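Local coordinates for protein copper-containing nitrite reductase (Hyphomicrobium denitrificans 1NES1, PDB 6TFO) that probably reduces nitrite to nitric oxide, using electrons from cytochrome c, and works as a copper-binding homotrimer built from cupredoxin domains, at residues S365-I370 with Y414-H419; F329-S334 with H426-F431; R353-V358 with A401-F406. One frame throughout, in Å; residues are numbered along the deposited sequence.

Contact 1. Residues S365-I370 with Y414-H419; sequences SSFHVI and YVLVDH. With CU (copper (II) ion), chain E.
Ser366 and Asp418 open the antiparallel pairing of 365-370 with 414-419: Ser366 N meets Asp418 OD1 (2.9 Å) from above the carboxylate plane in a nearly straight bond. Asp418 CG, anti to its backbone N (chi1 -178°), is brought across to Ser366 N. Water 1 donates to the same OD1 and accepts from Ser366 OG, Ala420 N also donates to OD1, and OD2 forms a salt bridge with Arg423 and a hydrogen bond with Gln299 NE2; five partners hold the buried carboxylate. Next to it, His419 N reaches Ser366 O (2.8 Å), and bonds between His368 and Val417 continue the pairing. The His419 ring turns its edge, at CD2, to the His368 face, with centroids 5.0 Å apart and planes at 82°. His419 NE2 binds copper (2.1 Å), a site completed by His227 and His262 of the second subunit, the three-histidine intersubunit arrangement of a type 2 copper. His368 NE2 stands 3.7 Å from the copper without binding it; ND1 is bonded to Gln392 O, which would hold the ring's rotation. On the face carrying Phe367, Val369 and Leu416, Leu416 CD2 meets the edge of the Phe367 ring at CZ (3.9 Å). The Ile370 end is more open, Ile370 and Val415 being partly exposed, with Ile370 CD1 on Val417 CG1 and Asp225 of the second subunit packed on Ile370; it stays paired by Ile370 N to Val415 O (2.8 Å), though Val415 N to Ile370 O is weak (3.5 Å). Strand 365-370 also pairs with 393-396 and strand 412-418 with 430-434, while strand 351-360 lies against Ser365.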
ATOM      1  N   SER C 365      27.659  21.814  15.186  1.00 40.29           N
ATOM      2  CA  SER C 365      27.214  23.167  14.771  1.00 38.75           C
ATOM      3  C   SER C 365      28.340  23.869  14.007  1.00 43.12           C
ATOM      4  O   SER C 365      29.498  23.776  14.433  1.00 46.35           O
ATOM      5  CB  SER C 365      26.785  23.977  15.947  1.00 38.68           C
ATOM      6  OG  SER C 365      26.308  25.238  15.519  1.00 39.90           O
ATOM      7  N   SER C 366      28.014  24.504  12.891  1.00 39.56           N
ATOM      8  CA  SER C 366      28.916  25.417  12.159  1.00 38.67           C
ATOM      9  C   SER C 366      28.609  26.841  12.644  1.00 42.63           C
ATOM     10  O   SER C 366      27.948  27.601  11.905  1.00 37.83           O
ATOM     11  CB  SER C 366      28.764  25.213  10.673  1.00 35.65           C
ATOM     12  OG  SER C 366      29.066  23.855  10.345  1.00 34.71           O
ATOM     13  N   PHE C 367      29.037  27.173  13.873  1.00 44.70           N
ATOM     14  CA  PHE C 367      28.561  28.373  14.609  1.00 41.51           C
ATOM     15  C   PHE C 367      29.145  29.611  13.950  1.00 43.32           C
ATOM     16  O   PHE C 367      30.358  29.631  13.651  1.00 51.71           O
ATOM     17  CB  PHE C 367      28.915  28.327  16.092  1.00 41.04           C
ATOM     18  CG  PHE C 367      28.327  29.475  16.870  1.00 42.67           C
ATOM     19  CD1 PHE C 367      26.963  29.598  17.025  1.00 45.31           C
ATOM     20  CD2 PHE C 367      29.137  30.446  17.429  1.00 44.49           C
ATOM     21  CE1 PHE C 367      26.423  30.646  17.751  1.00 48.71           C
ATOM     22  CE2 PHE C 367      28.599  31.495  18.157  1.00 43.97           C
ATOM     23  CZ  PHE C 367      27.243  31.597  18.313  1.00 47.73           C
ATOM     24  N   HIS C 368      28.292  30.600  13.724  1.00 40.03           N
ATOM     25  CA  HIS C 368      28.585  31.810  12.920  1.00 39.83           C
ATOM     26  C   HIS C 368      27.634  32.917  13.347  1.00 39.24           C
ATOM     27  O   HIS C 368      26.495  32.613  13.720  1.00 41.77           O
ATOM     28  CB  HIS C 368      28.445  31.506  11.432  1.00 40.41           C
ATOM     29  CG  HIS C 368      28.513  32.714  10.562  1.00 45.64           C
ATOM     30  ND1 HIS C 368      29.712  33.235  10.098  1.00 44.64           N
ATOM     31  CD2 HIS C 368      27.537  33.479  10.030  1.00 48.37           C
ATOM     32  CE1 HIS C 368      29.465  34.275   9.328  1.00 46.61           C
ATOM     33  NE2 HIS C 368      28.144  34.439   9.266  1.00 47.03           N
ATOM     34  N   VAL C 369      28.105  34.151  13.334  1.00 40.03           N
ATOM     35  CA  VAL C 369      27.257  35.333  13.645  1.00 42.28           C
ATOM     36  C   VAL C 369      27.243  36.173  12.387  1.00 42.81           C
ATOM     37  O   VAL C 369      28.312  36.682  12.036  1.00 45.33           O
ATOM     38  CB  VAL C 369      27.782  36.126  14.848  1.00 44.55           C
ATOM     39  CG1 VAL C 369      27.034  37.438  15.003  1.00 46.06           C
ATOM     40  CG2 VAL C 369      27.717  35.296  16.122  1.00 42.00           C
ATOM     41  N   ILE C 370      26.093  36.243  11.729  1.00 43.96           N
ATOM     42  CA  ILE C 370      25.942  36.973  10.442  1.00 49.85           C
ATOM     43  C   ILE C 370      26.231  38.448  10.731  1.00 47.40           C
ATOM     44  O   ILE C 370      25.634  38.977  11.706  1.00 46.38           O
ATOM     45  CB  ILE C 370      24.552  36.719   9.813  1.00 49.34           C
ATOM     46  CG1 ILE C 370      24.244  35.221   9.694  1.00 55.26           C
ATOM     47  CG2 ILE C 370      24.453  37.403   8.462  1.00 46.14           C
ATOM     48  CD1 ILE C 370      22.917  34.907   9.031  1.00 53.34           C
ATOM     49  N   TYR C 414      22.552  41.349  14.817  1.00 52.72           N
ATOM     50  CA  TYR C 414      23.531  40.303  14.443  1.00 55.55           C
ATOM     51  C   TYR C 414      22.855  38.954  14.697  1.00 52.54           C
ATOM     52  O   TYR C 414      22.143  38.801  15.719  1.00 49.20           O
ATOM     53  CB  TYR C 414      24.844  40.530  15.190  1.00 61.26           C
ATOM     54  CG  TYR C 414      25.565  41.807  14.820  1.00 70.67           C
ATOM     55  CD1 TYR C 414      26.432  41.861  13.733  1.00 74.82           C
ATOM     56  CD2 TYR C 414      25.396  42.966  15.569  1.00 67.36           C
ATOM     57  CE1 TYR C 414      27.108  43.029  13.405  1.00 71.76           C
ATOM     58  CE2 TYR C 414      26.071  44.135  15.258  1.00 63.74           C
ATOM     59  CZ  TYR C 414      26.939  44.167  14.177  1.00 69.85           C
ATOM     60  OH  TYR C 414      27.618  45.312  13.858  1.00 67.36           O
ATOM     61  N   VAL C 415      23.024  38.008  13.776  1.00 47.59           N
ATOM     62  CA  VAL C 415      22.209  36.763  13.784  1.00 46.91           C
ATOM     63  C   VAL C 415      23.105  35.557  14.021  1.00 42.58           C
ATOM     64  O   VAL C 415      23.914  35.263  13.140  1.00 40.57           O
ATOM     65  CB  VAL C 415      21.403  36.612  12.486  1.00 49.12           C
ATOM     66  CG1 VAL C 415      20.577  35.340  12.502  1.00 48.64           C
ATOM     67  CG2 VAL C 415      20.507  37.817  12.254  1.00 50.35           C
ATOM     68  N   LEU C 416      22.885  34.869  15.145  1.00 42.96           N
ATOM     69  CA  LEU C 416      23.524  33.576  15.494  1.00 41.21           C
ATOM     70  C   LEU C 416      22.874  32.455  14.673  1.00 41.91           C
ATOM     71  O   LEU C 416      21.637  32.345  14.710  1.00 41.18           O
ATOM     72  CB  LEU C 416      23.319  33.301  16.988  1.00 44.96           C
ATOM     73  CG  LEU C 416      24.157  34.110  17.979  1.00 43.56           C
ATOM     74  CD1 LEU C 416      23.743  35.581  17.988  1.00 45.10           C
ATOM     75  CD2 LEU C 416      24.014  33.516  19.374  1.00 43.14           C
ATOM     76  N   VAL C 417      23.675  31.637  13.986  1.00 40.79           N
ATOM     77  CA  VAL C 417      23.196  30.494  13.154  1.00 40.49           C
ATOM     78  C   VAL C 417      24.152  29.311  13.303  1.00 37.63           C
ATOM     79  O   VAL C 417      25.350  29.525  13.616  1.00 36.48           O
ATOM     80  CB  VAL C 417      23.062  30.868  11.664  1.00 41.11           C
ATOM     81  CG1 VAL C 417      22.136  32.063  11.465  1.00 42.68           C
ATOM     82  CG2 VAL C 417      24.413  31.109  10.998  1.00 40.32           C
ATOM     83  N   ASP C 418      23.632  28.108  13.059  1.00 36.60           N
ATOM     84  CA  ASP C 418      24.423  26.944  12.581  1.00 34.14           C
ATOM     85  C   ASP C 418      24.435  27.088  11.059  1.00 33.87           C
ATOM     86  O   ASP C 418      23.363  27.230  10.503  1.00 38.79           O
ATOM     87  CB  ASP C 418      23.801  25.660  13.106  1.00 33.82           C
ATOM     88  CG  ASP C 418      24.530  24.390  12.744  1.00 37.72           C
ATOM     89  OD1 ASP C 418      25.334  24.428  11.767  1.00 38.73           O
ATOM     90  OD2 ASP C 418      24.282  23.368  13.447  1.00 37.87           O
ATOM     91  N   HIS C 419      25.594  27.187  10.421  1.00 36.89           N
ATOM     92  CA  HIS C 419      25.690  27.576   8.987  1.00 41.74           C
ATOM     93  C   HIS C 419      25.351  26.370   8.099  1.00 40.03           C
ATOM     94  O   HIS C 419      25.515  26.488   6.863  1.00 41.96           O
ATOM     95  CB  HIS C 419      27.066  28.193   8.657  1.00 41.61           C
ATOM     96  CG  HIS C 419      26.988  29.282   7.640  1.00 44.94           C
ATOM     97  ND1 HIS C 419      26.739  29.030   6.312  1.00 45.06           N
ATOM     98  CD2 HIS C 419      27.093  30.624   7.760  1.00 47.81           C
ATOM     99  CE1 HIS C 419      26.704  30.174   5.658  1.00 50.03           C
ATOM    100  NE2 HIS C 419      26.914  31.170   6.519  1.00 46.76           N
TER
HETATM  101 CU    CU E 502      26.643  33.238   6.157  0.65 49.68          CU
HETATM  102  O   HOH W   1      26.719  22.294  10.829  1.00 33.43           O

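Contact 2. Residues F329-S334 with H426-F431; sequences FLFNGS and HGLVGF
Phe329 and His426 join two backbones that run nearly alongside, 17° apart over 329-331 and 426-430, through one direct bond, Phe329 N to His426 O (3.0 Å), whose donor lies above the carbonyl plane. A water supplies the next link: water 2 accepts from Phe331 N (2.9 Å) and donates to Gly427 O and to Ser334 O, tying the type I' turn of Phe331 to Ser334 to the other segment. Leu428 carries the side-chain contact. Its CG is anti to its own backbone N (chi1 -165°), which carries CG toward Phe331, 3.9 Å from Phe331 CZ. The methyl CD1, set by chi2, then lies over the centre of the Phe331 ring, 3.4 Å from the centroid and 7° off the normal, a CH-pi contact; the two side chains cross at about a right angle. The edge of the same ring, at CD2, faces Val429 C (3.8 Å). On the His426 side, Phe329 CB packs on Leu428 CB (3.7 Å), and the Phe329 ring presents CD2 in plane to His426 CB. An alanine at Phe331 would probably leave Leu428 CD1 without the ring face it rests on and open a gap beside Val429 and Gly430. Gly427 adopts a positive phi, and a CB there would stand tight against Leu330 CD2. His426 is held at both ring nitrogens, ND1 by Glu327 O and NE2 by Ile322 O of the second subunit. The contact bridges the two sheets of a cupredoxin sandwich: strand 328-331 is the outermost strand next to 293-302, strand 430-434 lies beside 412-418 in the other sheet, and helix 337-341 covers Phe331 and Val429.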
ATOM      1  N   PHE C 329      15.908  22.018  15.711  1.00 43.79           N
ATOM      2  CA  PHE C 329      17.278  22.495  16.030  1.00 42.67           C
ATOM      3  C   PHE C 329      17.124  23.795  16.824  1.00 39.39           C
ATOM      4  O   PHE C 329      16.577  24.768  16.236  1.00 38.65           O
ATOM      5  CB  PHE C 329      18.057  22.736  14.739  1.00 42.13           C
ATOM      6  CG  PHE C 329      18.643  21.500  14.121  1.00 43.68           C
ATOM      7  CD1 PHE C 329      19.846  20.988  14.571  1.00 42.73           C
ATOM      8  CD2 PHE C 329      17.983  20.836  13.105  1.00 45.33           C
ATOM      9  CE1 PHE C 329      20.389  19.848  13.995  1.00 44.24           C
ATOM     10  CE2 PHE C 329      18.524  19.691  12.540  1.00 45.02           C
ATOM     11  CZ  PHE C 329      19.728  19.207  12.984  1.00 40.03           C
ATOM     12  N   LEU C 330      17.560  23.818  18.085  1.00 34.89           N
ATOM     13  CA  LEU C 330      17.225  24.927  19.021  1.00 40.39           C
ATOM     14  C   LEU C 330      18.461  25.532  19.708  1.00 42.79           C
ATOM     15  O   LEU C 330      19.375  24.772  20.138  1.00 44.15           O
ATOM     16  CB  LEU C 330      16.250  24.395  20.074  1.00 41.48           C
ATOM     17  CG  LEU C 330      15.012  23.692  19.525  1.00 40.33           C
ATOM     18  CD1 LEU C 330      14.321  22.932  20.642  1.00 40.62           C
ATOM     19  CD2 LEU C 330      14.075  24.681  18.850  1.00 39.41           C
ATOM     20  N   PHE C 331      18.442  26.862  19.854  1.00 45.04           N
ATOM     21  CA  PHE C 331      19.273  27.614  20.834  1.00 44.78           C
ATOM     22  C   PHE C 331      18.463  27.775  22.119  1.00 45.72           C
ATOM     23  O   PHE C 331      17.356  28.297  22.042  1.00 45.06           O
ATOM     24  CB  PHE C 331      19.676  28.990  20.301  1.00 40.38           C
ATOM     25  CG  PHE C 331      20.627  28.979  19.131  1.00 36.92           C
ATOM     26  CD1 PHE C 331      21.730  28.140  19.114  1.00 36.65           C
ATOM     27  CD2 PHE C 331      20.437  29.835  18.056  1.00 38.17           C
ATOM     28  CE1 PHE C 331      22.602  28.137  18.037  1.00 35.18           C
ATOM     29  CE2 PHE C 331      21.322  29.844  16.982  1.00 35.19           C
ATOM     30  CZ  PHE C 331      22.390  28.985  16.969  1.00 36.95           C
ATOM     31  N   ASN C 332      19.005  27.305  23.245  1.00 51.95           N
ATOM     32  CA  ASN C 332      18.466  27.533  24.610  1.00 49.54           C
ATOM     33  C   ASN C 332      16.997  27.100  24.620  1.00 49.97           C
ATOM     34  O   ASN C 332      16.143  27.862  25.124  1.00 50.65           O
ATOM     35  CB  ASN C 332      18.654  28.988  25.063  1.00 50.48           C
ATOM     36  CG  ASN C 332      20.104  29.409  25.224  1.00 49.02           C
ATOM     37  OD1 ASN C 332      21.013  28.795  24.672  1.00 46.21           O
ATOM     38  ND2 ASN C 332      20.341  30.466  25.977  1.00 40.56           N
ATOM     39  N   GLY C 333      16.710  25.938  24.038  1.00 46.94           N
ATOM     40  CA  GLY C 333      15.557  25.110  24.443  1.00 52.03           C
ATOM     41  C   GLY C 333      14.281  25.280  23.634  1.00 46.80           C
ATOM     42  O   GLY C 333      13.436  24.389  23.736  1.00 48.50           O
ATOM     43  N   SER C 334      14.098  26.363  22.884  1.00 43.96           N
ATOM     44  CA  SER C 334      12.781  26.676  22.280  1.00 47.19           C
ATOM     45  C   SER C 334      12.944  27.414  20.950  1.00 48.66           C
ATOM     46  O   SER C 334      13.983  28.050  20.725  1.00 40.09           O
ATOM     47  CB  SER C 334      11.904  27.460  23.237  1.00 49.48           C
ATOM     48  OG  SER C 334      12.157  28.856  23.137  1.00 45.49           O
ATOM     49  N   HIS C 426      14.161  24.726  10.906  1.00 51.30           N
ATOM     50  CA  HIS C 426      13.831  23.833  12.058  1.00 43.84           C
ATOM     51  C   HIS C 426      13.937  24.574  13.405  1.00 41.12           C
ATOM     52  O   HIS C 426      13.989  23.874  14.432  1.00 35.55           O
ATOM     53  CB  HIS C 426      14.712  22.574  12.054  1.00 43.91           C
ATOM     54  CG  HIS C 426      14.479  21.654  10.898  1.00 50.62           C
ATOM     55  ND1 HIS C 426      13.606  20.581  10.967  1.00 49.75           N
ATOM     56  CD2 HIS C 426      15.003  21.626   9.651  1.00 48.46           C
ATOM     57  CE1 HIS C 426      13.623  19.925   9.825  1.00 51.69           C
ATOM     58  NE2 HIS C 426      14.455  20.562   8.988  1.00 47.49           N
ATOM     59  N   GLY C 427      13.976  25.916  13.406  1.00 40.71           N
ATOM     60  CA  GLY C 427      13.906  26.768  14.614  1.00 43.14           C
ATOM     61  C   GLY C 427      15.253  27.340  15.084  1.00 42.32           C
ATOM     62  O   GLY C 427      15.248  28.063  16.106  1.00 43.15           O
ATOM     63  N   LEU C 428      16.361  27.092  14.372  1.00 41.04           N
ATOM     64  CA  LEU C 428      17.731  27.433  14.840  1.00 38.80           C
ATOM     65  C   LEU C 428      18.172  28.788  14.298  1.00 42.36           C
ATOM     66  O   LEU C 428      18.792  28.851  13.214  1.00 41.50           O
ATOM     67  CB  LEU C 428      18.728  26.365  14.393  1.00 42.42           C
ATOM     68  CG  LEU C 428      20.079  26.404  15.110  1.00 37.99           C
ATOM     69  CD1 LEU C 428      19.904  26.308  16.619  1.00 38.14           C
ATOM     70  CD2 LEU C 428      20.967  25.280  14.615  1.00 38.82           C
ATOM     71  N   VAL C 429      17.900  29.833  15.067  1.00 43.81           N
ATOM     72  CA  VAL C 429      18.306  31.232  14.748  1.00 44.41           C
ATOM     73  C   VAL C 429      18.181  32.053  16.041  1.00 45.35           C
ATOM     74  O   VAL C 429      17.280  31.754  16.853  1.00 40.74           O
ATOM     75  CB  VAL C 429      17.462  31.784  13.588  1.00 42.96           C
ATOM     76  CG1 VAL C 429      16.011  31.932  13.996  1.00 46.40           C
ATOM     77  CG2 VAL C 429      17.983  33.101  13.057  1.00 43.41           C
ATOM     78  N   GLY C 430      19.118  32.979  16.265  1.00 48.18           N
ATOM     79  CA  GLY C 430      19.131  33.896  17.421  1.00 47.70           C
ATOM     80  C   GLY C 430      19.503  35.300  16.980  1.00 47.48           C
ATOM     81  O   GLY C 430      20.182  35.461  15.925  1.00 45.51           O
ATOM     82  N   PHE C 431      19.080  36.287  17.762  1.00 48.24           N
ATOM     83  CA  PHE C 431      19.379  37.720  17.526  1.00 47.97           C
ATOM     84  C   PHE C 431      20.273  38.284  18.641  1.00 50.37           C
ATOM     85  O   PHE C 431      20.043  38.030  19.856  1.00 52.80           O
ATOM     86  CB  PHE C 431      18.075  38.489  17.383  1.00 44.65           C
ATOM     87  CG  PHE C 431      17.262  38.115  16.178  1.00 46.02           C
ATOM     88  CD1 PHE C 431      17.876  37.639  15.027  1.00 51.92           C
ATOM     89  CD2 PHE C 431      15.883  38.274  16.181  1.00 42.22           C
ATOM     90  CE1 PHE C 431      17.126  37.314  13.908  1.00 53.22           C
ATOM     91  CE2 PHE C 431      15.135  37.958  15.060  1.00 46.00           C
ATOM     92  CZ  PHE C 431      15.753  37.480  13.925  1.00 51.56           C
TER
HETATM   93  O   HOH W   2      16.006  28.045  18.793  1.00 40.72           O

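Contact 3. Residues R353-V358 with A401-F406; sequences RIFFGV and ATIVDF
Val404 O accepts from Ile354 N (2.9 Å), the donor nearly in line with the carbonyl, and is also approached by the CA-H of Arg353, with 3.3 Å between Arg353 CA and Val404 O. The same double approach recurs at Phe356 O, which takes Thr402 N at 2.9 Å and the CA-H of Ala401. With the return bonds from Val404 N and Phe356 N, this gives two hydrogen-bonded pairs of an antiparallel sheet. On the face of Arg353, Phe355 and Ile403, the isoleucine lies alongside both Arg353 and Phe355, pointing the same way as each: CG2 touches Arg353 CD at 3.3 Å, tight and perhaps strained, while CG1 meets Phe355 CD1 (3.7 Å). Arg353 CG itself lies over one face of the Phe355 ring, offset toward the rim. The arginine chain then bends at chi3 (46°), and its head is held by Glu294 in a salt bridge and by Pro289 O. Asp405 OD1 bonds to His376 ND1, and its OD2 stays 4.8 Å from Arg353 NH2, near but not in contact. At the other end Ala401 CB lies 3.8 Å from Gly357 CA, where a CB on the glycine would crowd the alanine methyl. On the opposite face, Ile354 CB packs on Val404 CG2 (3.9 Å), and Ile354 CD1 reaches the edge of the Phe406 ring at CE1. These are central strands of the six-stranded sheet in the cupredoxin sandwich: 351-360 pairs on its other side with 293-302, and 400-407 with 374-377, while Phe355 and Ala401 rest on strand 277-283.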
ATOM      1  N   ARG C 353      31.771  38.386  24.598  1.00 46.45           N
ATOM      2  CA  ARG C 353      32.173  36.958  24.625  1.00 50.61           C
ATOM      3  C   ARG C 353      30.904  36.092  24.633  1.00 50.69           C
ATOM      4  O   ARG C 353      30.029  36.321  25.493  1.00 52.36           O
ATOM      5  CB  ARG C 353      33.061  36.618  25.828  1.00 51.26           C
ATOM      6  CG  ARG C 353      33.196  35.117  26.038  1.00 53.73           C
ATOM      7  CD  ARG C 353      34.370  34.712  26.886  1.00 53.36           C
ATOM      8  NE  ARG C 353      34.443  35.541  28.064  1.00 57.81           N
ATOM      9  CZ  ARG C 353      35.493  36.258  28.431  1.00 55.98           C
ATOM     10  NH1 ARG C 353      35.425  36.980  29.531  1.00 59.43           N
ATOM     11  NH2 ARG C 353      36.612  36.236  27.732  1.00 54.76           N
ATOM     12  N   ILE C 354      30.836  35.101  23.742  1.00 45.59           N
ATOM     13  CA  ILE C 354      29.790  34.034  23.765  1.00 44.24           C
ATOM     14  C   ILE C 354      30.449  32.715  24.183  1.00 44.98           C
ATOM     15  O   ILE C 354      31.348  32.239  23.458  1.00 39.72           O
ATOM     16  CB  ILE C 354      29.083  33.915  22.405  1.00 43.23           C
ATOM     17  CG1 ILE C 354      28.519  35.261  21.933  1.00 40.98           C
ATOM     18  CG2 ILE C 354      28.022  32.830  22.473  1.00 41.85           C
ATOM     19  CD1 ILE C 354      27.963  35.255  20.536  1.00 40.19           C
ATOM     20  N   PHE C 355      30.046  32.178  25.339  1.00 44.56           N
ATOM     21  CA  PHE C 355      30.238  30.754  25.702  1.00 47.21           C
ATOM     22  C   PHE C 355      29.196  29.932  24.935  1.00 52.93           C
ATOM     23  O   PHE C 355      27.990  30.032  25.249  1.00 44.99           O
ATOM     24  CB  PHE C 355      30.083  30.539  27.204  1.00 49.05           C
ATOM     25  CG  PHE C 355      31.049  31.321  28.042  1.00 44.68           C
ATOM     26  CD1 PHE C 355      32.359  30.912  28.161  1.00 44.71           C
ATOM     27  CD2 PHE C 355      30.642  32.457  28.706  1.00 45.16           C
ATOM     28  CE1 PHE C 355      33.256  31.639  28.932  1.00 48.33           C
ATOM     29  CE2 PHE C 355      31.538  33.176  29.481  1.00 48.28           C
ATOM     30  CZ  PHE C 355      32.843  32.768  29.595  1.00 46.08           C
ATOM     31  N   PHE C 356      29.650  29.178  23.933  1.00 53.52           N
ATOM     32  CA  PHE C 356      28.793  28.399  23.004  1.00 51.36           C
ATOM     33  C   PHE C 356      29.139  26.918  23.121  1.00 50.40           C
ATOM     34  O   PHE C 356      30.285  26.542  22.840  1.00 44.04           O
ATOM     35  CB  PHE C 356      28.962  28.842  21.551  1.00 46.84           C
ATOM     36  CG  PHE C 356      28.120  28.038  20.593  1.00 47.57           C
ATOM     37  CD1 PHE C 356      26.752  28.217  20.534  1.00 48.73           C
ATOM     38  CD2 PHE C 356      28.692  27.074  19.780  1.00 49.03           C
ATOM     39  CE1 PHE C 356      25.980  27.462  19.661  1.00 49.96           C
ATOM     40  CE2 PHE C 356      27.921  26.318  18.913  1.00 45.17           C
ATOM     41  CZ  PHE C 356      26.563  26.508  18.859  1.00 45.18           C
ATOM     42  N   GLY C 357      28.145  26.110  23.484  1.00 49.14           N
ATOM     43  CA  GLY C 357      28.295  24.650  23.577  1.00 53.09           C
ATOM     44  C   GLY C 357      27.184  23.918  22.856  1.00 46.15           C
ATOM     45  O   GLY C 357      26.088  24.469  22.731  1.00 41.43           O
ATOM     46  N   VAL C 358      27.462  22.706  22.409  1.00 45.38           N
ATOM     47  CA  VAL C 358      26.464  21.827  21.748  1.00 43.94           C
ATOM     48  C   VAL C 358      26.171  20.672  22.701  1.00 41.88           C
ATOM     49  O   VAL C 358      27.048  19.788  22.857  1.00 40.64           O
ATOM     50  CB  VAL C 358      26.992  21.336  20.389  1.00 45.24           C
ATOM     51  CG1 VAL C 358      25.956  20.502  19.670  1.00 48.55           C
ATOM     52  CG2 VAL C 358      27.433  22.498  19.519  1.00 43.03           C
ATOM     53  N   ALA C 401      32.356  22.484  23.389  1.00 50.51           N
ATOM     54  CA  ALA C 401      32.060  23.916  23.591  1.00 48.31           C
ATOM     55  C   ALA C 401      33.279  24.701  23.131  1.00 44.66           C
ATOM     56  O   ALA C 401      34.320  24.092  22.900  1.00 42.14           O
ATOM     57  CB  ALA C 401      31.728  24.196  25.040  1.00 48.08           C
ATOM     58  N   THR C 402      33.083  25.993  22.931  1.00 45.24           N
ATOM     59  CA  THR C 402      34.104  26.970  22.515  1.00 47.61           C
ATOM     60  C   THR C 402      33.779  28.311  23.177  1.00 48.37           C
ATOM     61  O   THR C 402      32.720  28.424  23.866  1.00 41.66           O
ATOM     62  CB  THR C 402      34.199  27.106  20.987  1.00 46.53           C
ATOM     63  OG1 THR C 402      35.387  27.836  20.655  1.00 46.94           O
ATOM     64  CG2 THR C 402      33.026  27.830  20.373  1.00 45.92           C
ATOM     65  N   ILE C 403      34.699  29.253  23.001  1.00 40.84           N
ATOM     66  CA  ILE C 403      34.536  30.675  23.374  1.00 45.59           C
ATOM     67  C   ILE C 403      34.855  31.469  22.120  1.00 44.15           C
ATOM     68  O   ILE C 403      35.870  31.162  21.483  1.00 45.97           O
ATOM     69  CB  ILE C 403      35.469  31.025  24.542  1.00 51.75           C
ATOM     70  CG1 ILE C 403      35.075  30.260  25.809  1.00 57.86           C
ATOM     71  CG2 ILE C 403      35.512  32.526  24.756  1.00 48.57           C
ATOM     72  CD1 ILE C 403      36.121  30.293  26.903  1.00 60.76           C
ATOM     73  N   VAL C 404      33.995  32.404  21.760  1.00 44.18           N
ATOM     74  CA  VAL C 404      34.286  33.398  20.700  1.00 47.92           C
ATOM     75  C   VAL C 404      34.138  34.775  21.345  1.00 50.77           C
ATOM     76  O   VAL C 404      33.287  34.916  22.240  1.00 55.22           O
ATOM     77  CB  VAL C 404      33.367  33.238  19.477  1.00 47.33           C
ATOM     78  CG1 VAL C 404      33.537  31.876  18.821  1.00 50.54           C
ATOM     79  CG2 VAL C 404      31.912  33.500  19.824  1.00 48.68           C
ATOM     80  N   ASP C 405      34.956  35.734  20.922  1.00 47.42           N
ATOM     81  CA  ASP C 405      34.743  37.164  21.255  1.00 51.61           C
ATOM     82  C   ASP C 405      34.931  37.992  19.985  1.00 47.81           C
ATOM     83  O   ASP C 405      35.565  37.517  19.029  1.00 46.37           O
ATOM     84  CB  ASP C 405      35.610  37.601  22.440  1.00 54.78           C
ATOM     85  CG  ASP C 405      37.108  37.390  22.279  1.00 56.27           C
ATOM     86  OD1 ASP C 405      37.709  38.040  21.366  1.00 50.45           O
ATOM     87  OD2 ASP C 405      37.665  36.591  23.082  1.00 48.21           O
ATOM     88  N   PHE C 406      34.348  39.175  19.983  1.00 46.38           N
ATOM     89  CA  PHE C 406      34.469  40.166  18.895  1.00 48.50           C
ATOM     90  C   PHE C 406      34.100  41.526  19.482  1.00 53.68           C
ATOM     91  O   PHE C 406      33.438  41.577  20.552  1.00 49.30           O
ATOM     92  CB  PHE C 406      33.596  39.747  17.714  1.00 54.79           C
ATOM     93  CG  PHE C 406      32.175  39.424  18.101  1.00 57.31           C
ATOM     94  CD1 PHE C 406      31.829  38.151  18.520  1.00 57.62           C
ATOM     95  CD2 PHE C 406      31.196  40.405  18.072  1.00 60.48           C
ATOM     96  CE1 PHE C 406      30.531  37.861  18.895  1.00 61.85           C
ATOM     97  CE2 PHE C 406      29.901  40.119  18.466  1.00 61.84           C
ATOM     98  CZ  PHE C 406      29.572  38.846  18.871  1.00 67.93           C
TER

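How the contacts relate
From the N terminus the segments come in the order 329-334, 353-358, 365-370, 401-406, 414-419, 426-431. The first and last meet in contact 2, which closes the longest loop and encloses the other two. Inside it, contact 3 (353-358 with 401-406) and contact 1 (365-370 with 414-419) cross, their segments alternating as the chain passes from one sheet to the other and back. Contact 3 pairs two central strands of the six-stranded sheet, contact 1 two of the five-stranded one; Phe356 against Phe367 joins them across the interior. Contact 2 spans both sheets, touching contact 3 through Phe331 and Phe356 and contact 1 through Leu416 and Gly430.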